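Long-range contact in terminase, small subunit (Thermus phage G20c, PDB 6EJQ), which probably recognises the viral DNA at the packaging initiation site and regulates the ATPase of the large terminase subunit: residues S7-V12 with L43-E48. Sequence-based numbering, arbitrary orientation.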
ATOM      1  N   SER B   7     -18.665 -33.287  22.382  1.00 65.30           N
ATOM      2  CA  SER B   7     -18.879 -31.915  22.850  1.00 62.52           C
ATOM      3  C   SER B   7     -17.868 -31.502  23.925  1.00 59.51           C
ATOM      4  O   SER B   7     -17.413 -30.354  23.939  1.00 60.04           O
ATOM      5  CB  SER B   7     -20.301 -31.753  23.391  1.00 63.24           C
ATOM      6  OG  SER B   7     -20.498 -30.486  23.984  1.00 67.91           O
ATOM      7  N   PHE B   8     -17.530 -32.437  24.814  1.00 54.78           N
ATOM      8  CA  PHE B   8     -16.514 -32.216  25.844  1.00 51.79           C
ATOM      9  C   PHE B   8     -15.125 -32.113  25.210  1.00 51.90           C
ATOM     10  O   PHE B   8     -14.385 -31.174  25.508  1.00 46.81           O
ATOM     11  CB  PHE B   8     -16.552 -33.330  26.904  1.00 48.85           C
ATOM     12  CG  PHE B   8     -15.464 -33.232  27.943  1.00 45.74           C
ATOM     13  CD1 PHE B   8     -15.545 -32.304  28.962  1.00 45.28           C
ATOM     14  CD2 PHE B   8     -14.366 -34.083  27.907  1.00 45.93           C
ATOM     15  CE1 PHE B   8     -14.544 -32.212  29.921  1.00 45.00           C
ATOM     16  CE2 PHE B   8     -13.365 -34.004  28.865  1.00 44.13           C
ATOM     17  CZ  PHE B   8     -13.454 -33.064  29.875  1.00 44.25           C
ATOM     18  N   ARG B   9     -14.782 -33.072  24.347  1.00 51.37           N
ATOM     19  CA  ARG B   9     -13.525 -33.020  23.605  1.00 52.37           C
ATOM     20  C   ARG B   9     -13.385 -31.687  22.865  1.00 52.23           C
ATOM     21  O   ARG B   9     -12.363 -31.013  22.996  1.00 52.57           O
ATOM     22  CB  ARG B   9     -13.401 -34.174  22.606  1.00 55.27           C
ATOM     23  CG  ARG B   9     -12.036 -34.223  21.927  1.00 60.38           C
ATOM     24  CD  ARG B   9     -11.897 -35.310  20.865  1.00 67.88           C
ATOM     25  NE  ARG B   9     -12.927 -35.279  19.823  1.00 72.57           N
ATOM     26  CZ  ARG B   9     -13.055 -34.335  18.882  1.00 78.13           C
ATOM     27  NH1 ARG B   9     -12.230 -33.282  18.828  1.00 81.02           N
ATOM     28  NH2 ARG B   9     -14.039 -34.434  17.985  1.00 75.65           N
ATOM     29  N   ASP B  10     -14.411 -31.315  22.100  1.00 51.20           N
ATOM     30  CA  ASP B  10     -14.369 -30.091  21.292  1.00 51.67           C
ATOM     31  C   ASP B  10     -14.190 -28.849  22.145  1.00 50.73           C
ATOM     32  O   ASP B  10     -13.418 -27.966  21.784  1.00 48.65           O
ATOM     33  CB  ASP B  10     -15.629 -29.937  20.432  1.00 50.81           C
ATOM     34  CG  ASP B  10     -15.685 -30.930  19.289  1.00 53.16           C
ATOM     35  OD1 ASP B  10     -14.660 -31.592  18.999  1.00 51.79           O
ATOM     36  OD2 ASP B  10     -16.771 -31.044  18.674  1.00 58.85           O
ATOM     37  N   ARG B  11     -14.894 -28.792  23.273  1.00 50.85           N
ATOM     38  CA  ARG B  11     -14.832 -27.635  24.149  1.00 51.46           C
ATOM     39  C   ARG B  11     -13.479 -27.500  24.895  1.00 49.05           C
ATOM     40  O   ARG B  11     -13.018 -26.379  25.123  1.00 43.69           O
ATOM     41  CB  ARG B  11     -16.020 -27.632  25.111  1.00 57.07           C
ATOM     42  CG  ARG B  11     -16.152 -26.327  25.882  1.00 64.32           C
ATOM     43  CD  ARG B  11     -17.593 -25.939  26.190  1.00 69.18           C
ATOM     44  NE  ARG B  11     -17.629 -24.824  27.140  1.00 74.11           N
ATOM     45  CZ  ARG B  11     -17.329 -23.551  26.856  1.00 77.49           C
ATOM     46  NH1 ARG B  11     -16.972 -23.166  25.624  1.00 76.78           N
ATOM     47  NH2 ARG B  11     -17.386 -22.638  27.825  1.00 79.59           N
ATOM     48  N   VAL B  12     -12.849 -28.625  25.252  1.00 46.33           N
ATOM     49  CA  VAL B  12     -11.501 -28.615  25.832  1.00 44.11           C
ATOM     50  C   VAL B  12     -10.532 -28.012  24.822  1.00 43.07           C
ATOM     51  O   VAL B  12      -9.758 -27.116  25.157  1.00 40.24           O
ATOM     52  CB  VAL B  12     -11.014 -30.037  26.212  1.00 45.65           C
ATOM     53  CG1 VAL B  12      -9.502 -30.083  26.472  1.00 45.70           C
ATOM     54  CG2 VAL B  12     -11.755 -30.543  27.437  1.00 48.53           C
ATOM     55  N   LEU B  43      -4.998 -32.246  29.912  1.00 51.36           N
ATOM     56  CA  LEU B  43      -3.746 -32.440  29.171  1.00 52.77           C
ATOM     57  C   LEU B  43      -3.776 -33.671  28.277  1.00 51.41           C
ATOM     58  O   LEU B  43      -3.301 -33.621  27.143  1.00 52.68           O
ATOM     59  CB  LEU B  43      -2.546 -32.522  30.130  1.00 53.48           C
ATOM     60  CG  LEU B  43      -2.087 -31.200  30.744  1.00 55.62           C
ATOM     61  CD1 LEU B  43      -1.057 -31.461  31.832  1.00 57.35           C
ATOM     62  CD2 LEU B  43      -1.512 -30.264  29.684  1.00 56.73           C
ATOM     63  N   HIS B  44      -4.326 -34.768  28.791  1.00 53.77           N
ATOM     64  CA  HIS B  44      -4.490 -35.998  28.003  1.00 53.56           C
ATOM     65  C   HIS B  44      -5.471 -35.790  26.861  1.00 48.24           C
ATOM     66  O   HIS B  44      -5.268 -36.307  25.774  1.00 51.42           O
ATOM     67  CB  HIS B  44      -4.950 -37.175  28.884  1.00 59.20           C
ATOM     68  CG  HIS B  44      -3.856 -37.765  29.718  1.00 64.91           C
ATOM     69  ND1 HIS B  44      -2.736 -38.346  29.165  1.00 69.63           N
ATOM     70  CD2 HIS B  44      -3.710 -37.868  31.060  1.00 68.03           C
ATOM     71  CE1 HIS B  44      -1.944 -38.776  30.131  1.00 70.48           C
ATOM     72  NE2 HIS B  44      -2.510 -38.494  31.290  1.00 71.56           N
ATOM     73  N   VAL B  45      -6.535 -35.039  27.120  1.00 45.11           N
ATOM     74  CA  VAL B  45      -7.538 -34.742  26.105  1.00 45.70           C
ATOM     75  C   VAL B  45      -6.919 -33.896  24.991  1.00 45.29           C
ATOM     76  O   VAL B  45      -7.140 -34.181  23.812  1.00 43.44           O
ATOM     77  CB  VAL B  45      -8.780 -34.038  26.699  1.00 46.31           C
ATOM     78  CG1 VAL B  45      -9.729 -33.559  25.603  1.00 46.32           C
ATOM     79  CG2 VAL B  45      -9.520 -34.977  27.655  1.00 46.81           C
ATOM     80  N   LEU B  46      -6.135 -32.882  25.364  1.00 44.59           N
ATOM     81  CA  LEU B  46      -5.450 -32.058  24.367  1.00 46.48           C
ATOM     82  C   LEU B  46      -4.448 -32.869  23.553  1.00 46.89           C
ATOM     83  O   LEU B  46      -4.391 -32.725  22.333  1.00 44.73           O
ATOM     84  CB  LEU B  46      -4.766 -30.851  25.005  1.00 45.14           C
ATOM     85  CG  LEU B  46      -5.702 -29.794  25.583  1.00 45.84           C
ATOM     86  CD1 LEU B  46      -4.905 -28.797  26.409  1.00 46.70           C
ATOM     87  CD2 LEU B  46      -6.492 -29.070  24.508  1.00 45.97           C
ATOM     88  N   ALA B  47      -3.702 -33.744  24.226  1.00 48.24           N
ATOM     89  CA  ALA B  47      -2.750 -34.638  23.561  1.00 48.53           C
ATOM     90  C   ALA B  47      -3.434 -35.573  22.574  1.00 50.56           C
ATOM     91  O   ALA B  47      -2.930 -35.761  21.464  1.00 51.34           O
ATOM     92  CB  ALA B  47      -1.952 -35.440  24.581  1.00 47.39           C
ATOM     93  N   GLU B  48      -4.572 -36.147  22.970  1.00 51.74           N
ATOM     94  CA  GLU B  48      -5.359 -37.000  22.056  1.00 53.14           C
ATOM     95  C   GLU B  48      -5.903 -36.213  20.867  1.00 51.45           C
ATOM     96  O   GLU B  48      -5.842 -36.682  19.733  1.00 51.96           O
ATOM     97  CB  GLU B  48      -6.529 -37.694  22.777  1.00 53.84           C
ATOM     98  CG  GLU B  48      -6.145 -38.813  23.737  1.00 55.29           C
ATOM     99  CD  GLU B  48      -5.342 -39.937  23.095  1.00 54.31           C
ATOM    100  OE1 GLU B  48      -5.796 -40.518  22.090  1.00 54.95           O
ATOM    101  OE2 GLU B  48      -4.249 -40.240  23.613  1.00 56.56           O
TER
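V12 and V45 meet through their CG1 methyls where helix 4-17 crosses helix 39-53 nearly at a right angle, the local axes 9.8 Å apart and inclined at 91°. The tight part of the contact lies here: CG1 of V12 comes to 3.6 Å from CG1 of V45, and the same methyl of V45 sits 3.8 Å from CB of V12. In V45, CG1 is anti to the backbone N (chi1 172°) and reaches V12, while CG2, anti to the carbonyl carbon, serves F8. A short, beta-branched residue suits this place because its two methyls can meet two different partners without a long side chain holding the helices apart. CG1 of V12 is shared in turn, touching CD2 of L46 at 3.7 Å; the longer leucine suits its place because its CB does not aim at helix 4-17, yet its branched end still arrives there. F8 adds a looser contact, with CE2 4.1 Å from CG2 of V45. Its ring has CG2 of V12 over one face, 3.9 Å above the plane and offset toward the rim, and it also rests on L29 and V33, so the apolar layer continues onto helix 22-33, consistent with an N-terminal domain of helix-turn-helix type. Toward solvent the packing thins. R9 meets CG1 of V45 with its CA and the start of its aliphatic stem, CG lying 4.4 Å away, and its guanidinium turns back to its own helix, where NH1 forms a 3.0 Å salt bridge with OD1 of D10. That salt bridge and the backbone bonds each run within one helix; what joins 7-12 to 43-48 is the van der Waals fit of methyl groups and an aromatic ring, only partly buried.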